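PDB 4MBU: similar to N-acetyltransferase from Staphylococcus aureus subsp. aureus, which probably transfers the acetyl group of acetyl-coenzyme A to a substrate amine, as other Gcn5-related N-acetyltransferases do. Local coordinates for residues E46-N51 / F67-S72; F56-N61 / K96-Q101; A29-K34 / Y153-A158; A18-A23 / D39-W44. One frame throughout, in Å; residues are numbered along the deposited sequence.

Overall arrangement
Contact 4 opens first, on helix 13-26, and closes at helix 38-50 after a short loop. Inside that loop residues 29-34 open contact 3, which closes only at strand 153-163, so contacts 3 and 4 cross. Further along helix 38-50, contact 1 opens and runs to strand 63-72. Contact 2 starts within that span, on strand 55-60, and ends at helix 98-112, so these two also cross. Both lie wholly within the long span of contact 3 and follow contact 4 in series. Together they tie the N-terminal helices, the central mixed sheet of the GNAT fold and the helix 98-112 into one unit, with contact 3 joining the early loop to the last strand, 153-163.

Contact 1. Residues E46-N51 / F67-S72; sequences ETKQRN and FATFGS
Lys48 and Gly71 are the nearest pair by CA atoms, 8.3 Å apart, where helix 46-50 passes over strand 67-72 with the axes 10.7 Å apart and inclined at 62°. That separation is bridged essentially by one long side chain. Lys48 leaves the helix toward the sheet, bends at its second torsion (chi2 -95°) and then runs straight, which delivers NZ to the strand. There it meets Thr69 tip to tip: Lys48 NZ donates a hydrogen bond to Thr69 OG1 at 2.8 Å. The carbonyl oxygen of the next residue is just as near, with Lys48 NZ 2.7 Å from Phe70 O. The methylene behind the ammonium follows it in, Lys48 CE lying 3.3 Å from Thr69 OG1. Thr69 presents its hydroxyl because OG1 stands trans to the backbone N (chi1 -174°); its methyl lies beside the lysine end, Thr69 CG2 being 3.8 Å from Lys48 NZ. Two hydrogen bonds grip the hydroxyl, from Lys48 NZ and with Pro54 O, while a salt bridge to Glu53 balances the buried lysine charge and probably helps keep it protonated. Glu53 and Pro54 lie on the connection between helix 38-50 and strand 55-60, so the lysine ties that connection to strand 63-72. This strand is hydrogen-bonded on one side to strand 55-60 and on the other to strand 82-89; helix 38-50 covers one face of the sheet here, and from the other Phe70 packs on Leu106 and Ala110 of helix 98-112.

Contact 2. Residues F56-N61 / K96-Q101; sequences FVFEEN and KGIASQ
Ile98 crosses the Phe58 side chain at about a right angle: its CG1 sits over the centre of one face of the ring, 3.7 Å from the ring centroid and 11° off the ring normal, a CH-pi contact. The other branch reaches further back, Ile98 CG2 touching Phe58 CB at 3.6 Å, so the isoleucine straddles the ring and its root. Phe58 is brought there by a first torsion of 179°, which swings the ring away from its own backbone nitrogen. At the ring edge, near its plane, lies Gln101 OE1, 3.8 Å from Phe58 CE1; the amide itself is turned 85° from the ring. Farther out, the extended Glu60 meets Lys96 from the opposite direction in a salt bridge; the modelled 2.4 Å between Glu60 OE2 and Lys96 NZ is implausibly short, so its exact length is doubtful. Leu65 of the neighbouring strand packs on Ile98 and Glu60, and Ile5 on Gln101. Gly97 occupies the N-cap position, and the first helical bond runs from Gln101 N to Gly97 O (3.1 Å). Gly97 and Ala99 fit the closing positions of the (Gln/Arg)-x-x-Gly-x-(Gly/Ala) signature, the loop and helix start that in GNAT enzymes bind the coenzyme A pyrophosphate.

Contact 3. Residues A29-K34 / Y153-A158; sequences AVYTYK and YWLDLA
Tyr31 and Leu155 make the main apolar contact, reaching in from opposite directions. Leu155 CD1 lies over one face of the Tyr31 ring, displaced toward the rim, 3.9 Å from the centroid and 17° off the normal in a CH-pi contact; its closest ring atom is Tyr31 CZ, at 3.7 Å. Leu157 adds a looser apolar touch, its CD1 4.3 Å from Tyr31 CZ and approaching the ring obliquely. Because Leu155 and Leu157 are two residues apart on strand 153-163, both turn the same way, and the phenol end fits between them, with Tyr31 OH 3.5 Å from Leu155 CB. The strand is the one that, in the GNAT fold, enters the sheet between strands 117-123 and 139-150; Tyr31 belongs to the loop joining the first two helices. In that loop it forms the centre of an inverse gamma turn, with a weak bond from Thr32 N to Val30 O. The hydrogen bond at the phenol end leaves the two segments: Tyr31 OH bonds Asp123 OD1 of strand 117-123, whereas Asp156 O, 3.5 Å from Tyr31 OH, is at a poor angle. Across the subunit boundary, Tyr79 of the second subunit packs against both the Tyr31 ring and Leu157.

Contact 4. Residues A18-A23 / D39-W44; sequences AIYNDA and DERIAW
Arg41 NH2 points into the face of the Tyr20 ring, 3.0 Å above its centre and 3.1 Å from Tyr20 CG and from Tyr20 CD2, while the neighbouring Arg41 NE is hydrogen-bonded to Gln36 OE1. The contact is a cation-pi interaction: Arg41 CZ stands 4.4 Å from the Tyr20 centroid, 17° off the ring normal. The guanidinium does not stack flat. Its plane is turned 67° from the ring, and NH2 is the atom that comes over the ring face. The other terminal nitrogen serves a second ring, Arg41 NH1 lying 3.0 Å above the centre of the Trp44 ring, one helical turn on. Both approaches depend on how the chain is folded: two successive bends, at chi2 and chi3, turn the outward-reaching chain so that the guanidinium lies between the Tyr20 and Trp44 rings. Gln36, through its bond to NE, probably fixes the rotation of the group. Tyr20 in turn meets Tyr88 of strand 82-89 edge-to-face and touches Trp76 of the second subunit. The buried Arg41 bridges helix 38-50 to helix 13-26, where it packs against Leu13, Ile16 and Leu17, and it also rests on Phe67 of strand 63-72.

Contact 1. Residues E46-N51 / F67-S72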
loop_
_atom_site.group_PDB
_atom_site.type_symbol
_atom_site.label_atom_id
_atom_site.label_comp_id
_atom_site.label_asym_id
_atom_site.label_seq_id
_atom_site.Cartn_x
_atom_site.Cartn_y
_atom_site.Cartn_z
ATOM N N GLU A 46 35.222 -1.727 -4.989
ATOM C CA GLU A 46 36.333 -1.180 -4.213
ATOM C C GLU A 46 35.821 -0.183 -3.178
ATOM O O GLU A 46 36.277 -0.170 -2.035
ATOM C CB GLU A 46 37.369 -0.523 -5.131
ATOM C CG GLU A 46 38.192 -1.503 -5.966
ATOM C CD GLU A 46 39.220 -0.800 -6.845
ATOM O OE1 GLU A 46 39.342 0.442 -6.748
ATOM O OE2 GLU A 46 39.907 -1.490 -7.631
ATOM N N THR A 47 34.860 0.638 -3.590
ATOM C CA THR A 47 34.221 1.604 -2.695
ATOM C C THR A 47 33.492 0.922 -1.527
ATOM O O THR A 47 33.612 1.350 -0.370
ATOM C CB THR A 47 33.242 2.498 -3.472
ATOM O OG1 THR A 47 33.977 3.266 -4.433
ATOM C CG2 THR A 47 32.492 3.437 -2.535
ATOM N N LYS A 48 32.737 -0.134 -1.833
ATOM C CA LYS A 48 32.064 -0.924 -0.798
ATOM C C LYS A 48 33.096 -1.524 0.152
ATOM O O LYS A 48 32.864 -1.607 1.357
ATOM C CB LYS A 48 31.220 -2.045 -1.428
ATOM C CG LYS A 48 29.927 -1.578 -2.105
ATOM C CD LYS A 48 28.757 -1.696 -1.155
ATOM C CE LYS A 48 27.495 -1.043 -1.701
ATOM N NZ LYS A 48 26.449 -1.012 -0.625
ATOM N N GLN A 49 34.235 -1.945 -0.392
ATOM C CA GLN A 49 35.295 -2.502 0.444
ATOM C C GLN A 49 35.887 -1.442 1.376
ATOM O O GLN A 49 36.139 -1.715 2.550
ATOM C CB GLN A 49 36.395 -3.156 -0.403
ATOM C CG GLN A 49 35.999 -4.496 -1.005
ATOM C CD GLN A 49 37.194 -5.393 -1.291
ATOM O OE1 GLN A 49 38.134 -5.002 -1.994
ATOM N NE2 GLN A 49 37.166 -6.603 -0.739
ATOM N N ARG A 50 36.098 -0.238 0.855
ATOM C CA ARG A 50 36.620 0.860 1.664
ATOM C C ARG A 50 35.631 1.242 2.771
ATOM O O ARG A 50 36.029 1.540 3.897
ATOM C CB ARG A 50 36.923 2.090 0.797
ATOM C CG ARG A 50 37.995 1.896 -0.267
ATOM C CD ARG A 50 38.472 3.244 -0.805
ATOM N NE ARG A 50 37.360 4.144 -1.108
ATOM C CZ ARG A 50 36.843 4.321 -2.322
ATOM N NH1 ARG A 50 37.337 3.658 -3.363
ATOM N NH2 ARG A 50 35.830 5.163 -2.496
ATOM N N ASN A 51 34.344 1.227 2.444
ATOM C CA ASN A 51 33.310 1.648 3.381
ATOM C C ASN A 51 32.832 0.550 4.326
ATOM O O ASN A 51 31.919 0.772 5.113
ATOM C CB ASN A 51 32.122 2.240 2.617
ATOM C CG ASN A 51 32.466 3.552 1.930
ATOM O OD1 ASN A 51 33.418 4.227 2.313
ATOM N ND2 ASN A 51 31.689 3.919 0.911
ATOM N N PHE A 67 22.857 -11.520 -6.014
ATOM C CA PHE A 67 23.689 -10.724 -5.108
ATOM C C PHE A 67 22.868 -9.694 -4.351
ATOM O O PHE A 67 21.727 -9.423 -4.715
ATOM C CB PHE A 67 24.888 -10.092 -5.829
ATOM C CG PHE A 67 24.565 -8.844 -6.594
ATOM C CD1 PHE A 67 24.068 -8.916 -7.892
ATOM C CD2 PHE A 67 24.804 -7.590 -6.032
ATOM C CE1 PHE A 67 23.784 -7.745 -8.612
ATOM C CE2 PHE A 67 24.530 -6.423 -6.744
ATOM C CZ PHE A 67 24.015 -6.499 -8.032
ATOM N N ALA A 68 23.443 -9.152 -3.278
ATOM C CA ALA A 68 22.721 -8.252 -2.379
ATOM C C ALA A 68 23.674 -7.403 -1.568
ATOM O O ALA A 68 24.761 -7.847 -1.194
ATOM C CB ALA A 68 21.821 -9.036 -1.448
ATOM N N THR A 69 23.260 -6.176 -1.279
ATOM C CA THR A 69 24.118 -5.295 -0.517
ATOM C C THR A 69 23.304 -4.277 0.276
ATOM O O THR A 69 22.103 -4.115 0.046
ATOM C CB THR A 69 25.137 -4.575 -1.449
ATOM O OG1 THR A 69 26.061 -3.816 -0.660
ATOM C CG2 THR A 69 24.422 -3.638 -2.418
ATOM N N PHE A 70 23.942 -3.615 1.239
ATOM C CA PHE A 70 23.320 -2.421 1.810
ATOM C C PHE A 70 24.299 -1.262 1.941
ATOM O O PHE A 70 25.515 -1.452 1.838
ATOM C CB PHE A 70 22.521 -2.704 3.100
ATOM C CG PHE A 70 23.357 -3.113 4.307
ATOM C CD1 PHE A 70 23.130 -4.331 4.931
ATOM C CD2 PHE A 70 24.314 -2.259 4.850
ATOM C CE1 PHE A 70 23.858 -4.698 6.059
ATOM C CE2 PHE A 70 25.060 -2.635 5.968
ATOM C CZ PHE A 70 24.828 -3.849 6.573
ATOM N N GLY A 71 23.763 -0.062 2.139
ATOM C CA GLY A 71 24.592 1.122 2.276
ATOM C C GLY A 71 23.762 2.286 2.772
ATOM O O GLY A 71 22.714 2.085 3.383
ATOM N N SER A 72 24.216 3.502 2.490
ATOM C CA SER A 72 23.577 4.704 3.024
ATOM C C SER A 72 22.182 4.899 2.435
ATOM O O SER A 72 21.962 4.608 1.264
ATOM C CB SER A 72 24.452 5.928 2.731
ATOM O OG SER A 72 23.716 7.130 2.823
#

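Contact 2. Residues F56-N61 / K96-Q101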
loop_
_atom_site.group_PDB
_atom_site.type_symbol
_atom_site.label_atom_id
_atom_site.label_comp_id
_atom_site.label_asym_id
_atom_site.label_seq_id
_atom_site.Cartn_x
_atom_site.Cartn_y
_atom_site.Cartn_z
ATOM N N PHE A 56 26.878 -9.701 -0.603
ATOM C CA PHE A 56 26.727 -11.144 -0.534
ATOM C C PHE A 56 26.289 -11.654 -1.891
ATOM O O PHE A 56 25.582 -10.964 -2.617
ATOM C CB PHE A 56 25.695 -11.527 0.531
ATOM C CG PHE A 56 26.059 -11.062 1.911
ATOM C CD1 PHE A 56 27.116 -11.653 2.599
ATOM C CD2 PHE A 56 25.348 -10.037 2.520
ATOM C CE1 PHE A 56 27.454 -11.229 3.872
ATOM C CE2 PHE A 56 25.684 -9.601 3.791
ATOM C CZ PHE A 56 26.736 -10.201 4.470
ATOM N N VAL A 57 26.738 -12.851 -2.237
ATOM C CA VAL A 57 26.258 -13.548 -3.416
ATOM C C VAL A 57 25.680 -14.895 -3.006
ATOM O O VAL A 57 26.127 -15.528 -2.032
ATOM C CB VAL A 57 27.362 -13.757 -4.489
ATOM C CG1 VAL A 57 27.850 -12.423 -5.027
ATOM C CG2 VAL A 57 28.522 -14.569 -3.923
ATOM N N PHE A 58 24.657 -15.299 -3.748
ATOM C CA PHE A 58 24.156 -16.653 -3.732
ATOM C C PHE A 58 24.767 -17.321 -4.937
ATOM O O PHE A 58 24.551 -16.883 -6.109
ATOM C CB PHE A 58 22.640 -16.689 -3.868
ATOM C CG PHE A 58 22.077 -18.072 -3.879
ATOM C CD1 PHE A 58 21.585 -18.638 -2.715
ATOM C CD2 PHE A 58 22.041 -18.812 -5.051
ATOM C CE1 PHE A 58 21.069 -19.916 -2.719
ATOM C CE2 PHE A 58 21.528 -20.095 -5.065
ATOM C CZ PHE A 58 21.038 -20.648 -3.895
ATOM N N GLU A 59 25.511 -18.384 -4.627
ATOM C CA GLU A 59 26.247 -19.180 -5.597
ATOM C C GLU A 59 25.758 -20.627 -5.555
ATOM O O GLU A 59 25.594 -21.209 -4.478
ATOM C CB GLU A 59 27.746 -19.112 -5.284
ATOM C CG GLU A 59 28.630 -19.987 -6.162
ATOM C CD GLU A 59 30.104 -19.915 -5.770
ATOM O OE1 GLU A 59 30.482 -20.516 -4.745
ATOM O OE2 GLU A 59 30.886 -19.252 -6.484
ATOM N N GLU A 60 25.509 -21.196 -6.733
ATOM C CA GLU A 60 25.081 -22.594 -6.836
ATOM C C GLU A 60 25.700 -23.275 -8.056
ATOM O O GLU A 60 25.648 -22.733 -9.161
ATOM C CB GLU A 60 23.559 -22.691 -6.910
ATOM C CG GLU A 60 23.027 -24.109 -6.989
ATOM C CD GLU A 60 21.509 -24.152 -7.065
ATOM O OE1 GLU A 60 20.866 -24.393 -6.021
ATOM O OE2 GLU A 60 20.961 -23.942 -8.169
ATOM N N ASN A 61 26.281 -24.455 -7.845
ATOM C CA ASN A 61 26.952 -25.197 -8.916
ATOM C C ASN A 61 27.970 -24.345 -9.658
ATOM O O ASN A 61 28.048 -24.386 -10.892
ATOM C CB ASN A 61 25.934 -25.792 -9.895
ATOM C CG ASN A 61 25.041 -26.833 -9.240
ATOM O OD1 ASN A 61 25.480 -27.575 -8.358
ATOM N ND2 ASN A 61 23.779 -26.882 -9.659
ATOM N N LYS A 96 13.404 -19.846 -6.622
ATOM C CA LYS A 96 14.234 -20.765 -5.847
ATOM C C LYS A 96 14.447 -20.313 -4.395
ATOM O O LYS A 96 15.162 -20.972 -3.636
ATOM C CB LYS A 96 15.585 -20.960 -6.539
ATOM C CG LYS A 96 15.471 -21.402 -7.987
ATOM C CD LYS A 96 16.829 -21.777 -8.562
ATOM C CE LYS A 96 17.433 -22.925 -7.779
ATOM N NZ LYS A 96 18.597 -23.524 -8.476
ATOM N N GLY A 97 13.831 -19.196 -4.013
ATOM C CA GLY A 97 14.001 -18.662 -2.668
ATOM C C GLY A 97 15.347 -17.982 -2.448
ATOM O O GLY A 97 15.805 -17.826 -1.308
ATOM N N ILE A 98 15.971 -17.549 -3.540
ATOM C CA ILE A 98 17.283 -16.902 -3.465
ATOM C C ILE A 98 17.190 -15.487 -2.869
ATOM O O ILE A 98 18.012 -15.097 -2.028
ATOM C CB ILE A 98 17.947 -16.866 -4.851
ATOM C CG1 ILE A 98 18.303 -18.289 -5.290
ATOM C CG2 ILE A 98 19.215 -16.017 -4.835
ATOM C CD1 ILE A 98 18.629 -18.379 -6.759
ATOM N N ALA A 99 16.185 -14.727 -3.301
ATOM C CA ALA A 99 15.945 -13.396 -2.744
ATOM C C ALA A 99 15.728 -13.478 -1.241
ATOM O O ALA A 99 16.320 -12.717 -0.484
ATOM C CB ALA A 99 14.745 -12.735 -3.425
ATOM N N SER A 100 14.893 -14.418 -0.813
ATOM C CA SER A 100 14.617 -14.627 0.607
ATOM C C SER A 100 15.876 -14.926 1.435
ATOM O O SER A 100 16.078 -14.354 2.518
ATOM C CB SER A 100 13.589 -15.752 0.760
ATOM O OG SER A 100 13.345 -16.044 2.119
ATOM N N GLN A 101 16.731 -15.812 0.930
ATOM C CA GLN A 101 17.973 -16.148 1.631
ATOM C C GLN A 101 18.934 -14.958 1.707
ATOM O O GLN A 101 19.609 -14.733 2.739
ATOM C CB GLN A 101 18.655 -17.357 0.973
ATOM C CG GLN A 101 17.894 -18.679 1.157
ATOM C CD GLN A 101 18.656 -19.879 0.603
ATOM O OE1 GLN A 101 19.831 -20.090 0.911
ATOM N NE2 GLN A 101 17.990 -20.657 -0.234
#

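Contact 3. Residues A29-K34 / Y153-A158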
loop_
_atom_site.group_PDB
_atom_site.type_symbol
_atom_site.label_atom_id
_atom_site.label_comp_id
_atom_site.label_asym_id
_atom_site.label_seq_id
_atom_site.Cartn_x
_atom_site.Cartn_y
_atom_site.Cartn_z
ATOM N N ALA A 29 13.593 -2.406 -11.807
ATOM C CA ALA A 29 14.272 -2.716 -10.555
ATOM C C ALA A 29 15.459 -1.769 -10.320
ATOM O O ALA A 29 15.903 -1.583 -9.187
ATOM C CB ALA A 29 14.736 -4.167 -10.551
ATOM N N VAL A 30 15.970 -1.188 -11.404
ATOM C CA VAL A 30 17.028 -0.183 -11.337
ATOM C C VAL A 30 16.552 1.037 -12.121
ATOM O O VAL A 30 16.265 0.926 -13.320
ATOM C CB VAL A 30 18.333 -0.694 -11.981
ATOM C CG1 VAL A 30 19.476 0.276 -11.701
ATOM C CG2 VAL A 30 18.697 -2.078 -11.455
ATOM N N TYR A 31 16.444 2.189 -11.454
ATOM C CA TYR A 31 16.027 3.419 -12.129
ATOM C C TYR A 31 17.196 3.995 -12.957
ATOM O O TYR A 31 17.602 5.150 -12.789
ATOM C CB TYR A 31 15.489 4.461 -11.131
ATOM C CG TYR A 31 14.069 4.218 -10.606
ATOM C CD1 TYR A 31 13.508 2.945 -10.599
ATOM C CD2 TYR A 31 13.291 5.275 -10.127
ATOM C CE1 TYR A 31 12.216 2.726 -10.116
ATOM C CE2 TYR A 31 11.990 5.062 -9.631
ATOM C CZ TYR A 31 11.469 3.780 -9.634
ATOM O OH TYR A 31 10.191 3.533 -9.159
ATOM N N THR A 32 17.729 3.168 -13.854
ATOM C CA THR A 32 18.863 3.538 -14.700
ATOM C C THR A 32 18.491 3.166 -16.131
ATOM O O THR A 32 17.685 2.261 -16.346
ATOM C CB THR A 32 20.134 2.789 -14.260
ATOM O OG1 THR A 32 20.478 3.181 -12.926
ATOM C CG2 THR A 32 21.327 3.105 -15.176
ATOM N N TYR A 33 19.047 3.866 -17.113
ATOM C CA TYR A 33 18.720 3.562 -18.498
ATOM C C TYR A 33 19.811 2.751 -19.196
ATOM O O TYR A 33 19.504 1.783 -19.891
ATOM C CB TYR A 33 18.442 4.849 -19.280
ATOM C CG TYR A 33 17.352 5.723 -18.698
ATOM C CD1 TYR A 33 16.025 5.315 -18.702
ATOM C CD2 TYR A 33 17.651 6.972 -18.165
ATOM C CE1 TYR A 33 15.014 6.135 -18.172
ATOM C CE2 TYR A 33 16.659 7.788 -17.633
ATOM C CZ TYR A 33 15.343 7.362 -17.642
ATOM O OH TYR A 33 14.355 8.182 -17.127
ATOM N N LYS A 34 21.069 3.157 -19.005
ATOM C CA LYS A 34 22.212 2.580 -19.719
ATOM C C LYS A 34 22.892 1.466 -18.931
ATOM O O LYS A 34 23.060 1.580 -17.713
ATOM C CB LYS A 34 23.258 3.663 -20.005
ATOM C CG LYS A 34 22.847 4.710 -21.036
ATOM C CD LYS A 34 23.888 5.831 -21.101
ATOM C CE LYS A 34 23.449 6.989 -22.005
ATOM N NZ LYS A 34 23.580 6.691 -23.465
ATOM N N TYR A 153 6.688 5.300 -19.243
ATOM C CA TYR A 153 5.665 5.546 -18.231
ATOM C C TYR A 153 6.212 6.043 -16.886
ATOM O O TYR A 153 7.402 5.885 -16.572
ATOM C CB TYR A 153 4.726 4.347 -18.079
ATOM C CG TYR A 153 5.406 3.014 -17.894
ATOM C CD1 TYR A 153 5.915 2.640 -16.653
ATOM C CD2 TYR A 153 5.503 2.108 -18.946
ATOM C CE1 TYR A 153 6.525 1.409 -16.466
ATOM C CE2 TYR A 153 6.115 0.870 -18.770
ATOM C CZ TYR A 153 6.626 0.528 -17.525
ATOM O OH TYR A 153 7.230 -0.696 -17.333
ATOM N N TRP A 154 5.340 6.675 -16.109
ATOM C CA TRP A 154 5.727 7.207 -14.817
ATOM C C TRP A 154 5.782 6.082 -13.790
ATOM O O TRP A 154 5.013 5.132 -13.867
ATOM C CB TRP A 154 4.775 8.332 -14.405
ATOM C CG TRP A 154 4.918 9.519 -15.311
ATOM C CD1 TRP A 154 4.103 9.860 -16.360
ATOM C CD2 TRP A 154 5.963 10.505 -15.279
ATOM N NE1 TRP A 154 4.574 11.003 -16.975
ATOM C CE2 TRP A 154 5.711 11.419 -16.330
ATOM C CE3 TRP A 154 7.083 10.703 -14.464
ATOM C CZ2 TRP A 154 6.540 12.515 -16.584
ATOM C CZ3 TRP A 154 7.901 11.792 -14.714
ATOM C CH2 TRP A 154 7.629 12.684 -15.769
ATOM N N LEU A 155 6.713 6.188 -12.849
ATOM C CA LEU A 155 7.005 5.133 -11.881
ATOM C C LEU A 155 6.798 5.661 -10.467
ATOM O O LEU A 155 7.167 6.813 -10.151
ATOM C CB LEU A 155 8.457 4.660 -12.003
ATOM C CG LEU A 155 9.026 4.286 -13.367
ATOM C CD1 LEU A 155 10.513 3.923 -13.245
ATOM C CD2 LEU A 155 8.247 3.116 -13.955
ATOM N N ASP A 156 6.228 4.793 -9.631
ATOM C CA ASP A 156 5.980 5.084 -8.226
ATOM C C ASP A 156 6.949 4.272 -7.386
ATOM O O ASP A 156 7.117 3.071 -7.605
ATOM C CB ASP A 156 4.539 4.704 -7.836
ATOM C CG ASP A 156 3.478 5.447 -8.657
ATOM O OD1 ASP A 156 3.793 6.462 -9.312
ATOM O OD2 ASP A 156 2.313 5.012 -8.633
ATOM N N LEU A 157 7.581 4.920 -6.414
ATOM C CA LEU A 157 8.523 4.239 -5.550
ATOM C C LEU A 157 7.923 4.056 -4.165
ATOM O O LEU A 157 7.568 5.023 -3.498
ATOM C CB LEU A 157 9.830 5.036 -5.452
ATOM C CG LEU A 157 10.928 4.367 -4.619
ATOM C CD1 LEU A 157 11.436 3.127 -5.344
ATOM C CD2 LEU A 157 12.078 5.332 -4.333
ATOM N N ALA A 158 7.802 2.806 -3.738
ATOM C CA ALA A 158 7.298 2.501 -2.406
ATOM C C ALA A 158 8.457 2.284 -1.435
ATOM O O ALA A 158 9.474 1.699 -1.784
ATOM C CB ALA A 158 6.405 1.285 -2.446
#

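Contact 4. Residues A18-A23 / D39-W44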
loop_
_atom_site.group_PDB
_atom_site.type_symbol
_atom_site.label_atom_id
_atom_site.label_comp_id
_atom_site.label_asym_id
_atom_site.label_seq_id
_atom_site.Cartn_x
_atom_site.Cartn_y
_atom_site.Cartn_z
ATOM N N ALA A 18 26.399 -8.816 -15.085
ATOM C CA ALA A 18 25.406 -9.295 -16.039
ATOM C C ALA A 18 24.037 -9.160 -15.404
ATOM O O ALA A 18 23.121 -8.556 -15.990
ATOM C CB ALA A 18 25.681 -10.737 -16.434
ATOM N N ILE A 19 23.930 -9.658 -14.171
ATOM C CA ILE A 19 22.649 -9.670 -13.481
ATOM C C ILE A 19 22.120 -8.234 -13.437
ATOM O O ILE A 19 20.996 -7.960 -13.879
ATOM C CB ILE A 19 22.781 -10.265 -12.052
ATOM C CG1 ILE A 19 23.239 -11.725 -12.116
ATOM C CG2 ILE A 19 21.468 -10.174 -11.303
ATOM C CD1 ILE A 19 23.441 -12.357 -10.723
ATOM N N TYR A 20 22.981 -7.312 -12.999
ATOM C CA TYR A 20 22.588 -5.921 -12.817
ATOM C C TYR A 20 22.132 -5.371 -14.150
ATOM O O TYR A 20 21.056 -4.778 -14.244
ATOM C CB TYR A 20 23.759 -5.102 -12.277
ATOM C CG TYR A 20 23.420 -3.699 -11.800
ATOM C CD1 TYR A 20 22.690 -3.492 -10.635
ATOM C CD2 TYR A 20 23.884 -2.581 -12.488
ATOM C CE1 TYR A 20 22.415 -2.200 -10.180
ATOM C CE2 TYR A 20 23.623 -1.300 -12.048
ATOM C CZ TYR A 20 22.884 -1.114 -10.896
ATOM O OH TYR A 20 22.632 0.165 -10.467
ATOM N N ASN A 21 22.916 -5.618 -15.195
ATOM C CA ASN A 21 22.583 -5.017 -16.481
ATOM C C ASN A 21 21.287 -5.578 -17.044
ATOM O O ASN A 21 20.530 -4.848 -17.688
ATOM C CB ASN A 21 23.732 -5.143 -17.486
ATOM C CG ASN A 21 24.792 -4.084 -17.282
ATOM O OD1 ASN A 21 24.533 -3.043 -16.671
ATOM N ND2 ASN A 21 25.995 -4.336 -17.802
ATOM N N ASP A 22 21.006 -6.852 -16.761
ATOM C CA ASP A 22 19.758 -7.442 -17.230
ATOM C C ASP A 22 18.624 -6.629 -16.608
ATOM O O ASP A 22 17.681 -6.202 -17.290
ATOM C CB ASP A 22 19.668 -8.910 -16.811
ATOM C CG ASP A 22 18.896 -9.759 -17.808
ATOM O OD1 ASP A 22 19.108 -9.588 -19.029
ATOM O OD2 ASP A 22 18.084 -10.604 -17.374
ATOM N N ALA A 23 18.780 -6.339 -15.320
ATOM C CA ALA A 23 17.750 -5.629 -14.582
ATOM C C ALA A 23 17.588 -4.225 -15.155
ATOM O O ALA A 23 16.473 -3.681 -15.198
ATOM C CB ALA A 23 18.096 -5.591 -13.103
ATOM N N ASP A 39 34.264 -1.450 -15.350
ATOM C CA ASP A 39 35.075 -0.544 -14.533
ATOM C C ASP A 39 34.236 0.160 -13.464
ATOM O O ASP A 39 34.688 0.362 -12.334
ATOM C CB ASP A 39 35.775 0.506 -15.405
ATOM C CG ASP A 39 36.762 -0.104 -16.386
ATOM O OD1 ASP A 39 37.147 -1.280 -16.206
ATOM O OD2 ASP A 39 37.158 0.609 -17.337
ATOM N N GLU A 40 33.020 0.547 -13.838
ATOM C CA GLU A 40 32.094 1.156 -12.891
ATOM C C GLU A 40 31.767 0.163 -11.778
ATOM O O GLU A 40 31.749 0.515 -10.595
ATOM C CB GLU A 40 30.823 1.626 -13.615
ATOM C CG GLU A 40 31.006 2.932 -14.387
ATOM C CD GLU A 40 29.945 3.156 -15.451
ATOM O OE1 GLU A 40 29.292 2.178 -15.865
ATOM O OE2 GLU A 40 29.770 4.317 -15.882
ATOM N N ARG A 41 31.543 -1.089 -12.163
ATOM C CA ARG A 41 31.234 -2.135 -11.198
ATOM C C ARG A 41 32.431 -2.418 -10.270
ATOM O O ARG A 41 32.260 -2.610 -9.056
ATOM C CB ARG A 41 30.747 -3.394 -11.926
ATOM C CG ARG A 41 30.383 -4.568 -11.032
ATOM C CD ARG A 41 29.398 -4.202 -9.924
ATOM N NE ARG A 41 28.130 -3.651 -10.401
ATOM C CZ ARG A 41 27.042 -3.521 -9.643
ATOM N NH1 ARG A 41 27.063 -3.915 -8.377
ATOM N NH2 ARG A 41 25.930 -2.995 -10.145
ATOM N N ILE A 42 33.640 -2.392 -10.828
ATOM C CA ILE A 42 34.843 -2.616 -10.030
ATOM C C ILE A 42 35.066 -1.467 -9.048
ATOM O O ILE A 42 35.437 -1.690 -7.888
ATOM C CB ILE A 42 36.088 -2.836 -10.920
ATOM C CG1 ILE A 42 35.965 -4.163 -11.675
ATOM C CG2 ILE A 42 37.354 -2.853 -10.081
ATOM C CD1 ILE A 42 36.906 -4.289 -12.871
ATOM N N ALA A 43 34.822 -0.241 -9.506
ATOM C CA ALA A 43 34.922 0.927 -8.632
ATOM C C ALA A 43 33.897 0.826 -7.497
ATOM O O ALA A 43 34.185 1.167 -6.345
ATOM C CB ALA A 43 34.715 2.211 -9.426
ATOM N N TRP A 44 32.697 0.363 -7.844
ATOM C CA TRP A 44 31.629 0.127 -6.871
ATOM C C TRP A 44 32.090 -0.858 -5.792
ATOM O O TRP A 44 31.967 -0.587 -4.596
ATOM C CB TRP A 44 30.378 -0.377 -7.604
ATOM C CG TRP A 44 29.259 -0.915 -6.740
ATOM C CD1 TRP A 44 28.209 -0.213 -6.204
ATOM C CD2 TRP A 44 29.058 -2.281 -6.358
ATOM N NE1 TRP A 44 27.376 -1.063 -5.506
ATOM C CE2 TRP A 44 27.881 -2.337 -5.583
ATOM C CE3 TRP A 44 29.772 -3.463 -6.585
ATOM C CZ2 TRP A 44 27.401 -3.526 -5.039
ATOM C CZ3 TRP A 44 29.290 -4.644 -6.052
ATOM C CH2 TRP A 44 28.118 -4.668 -5.286
#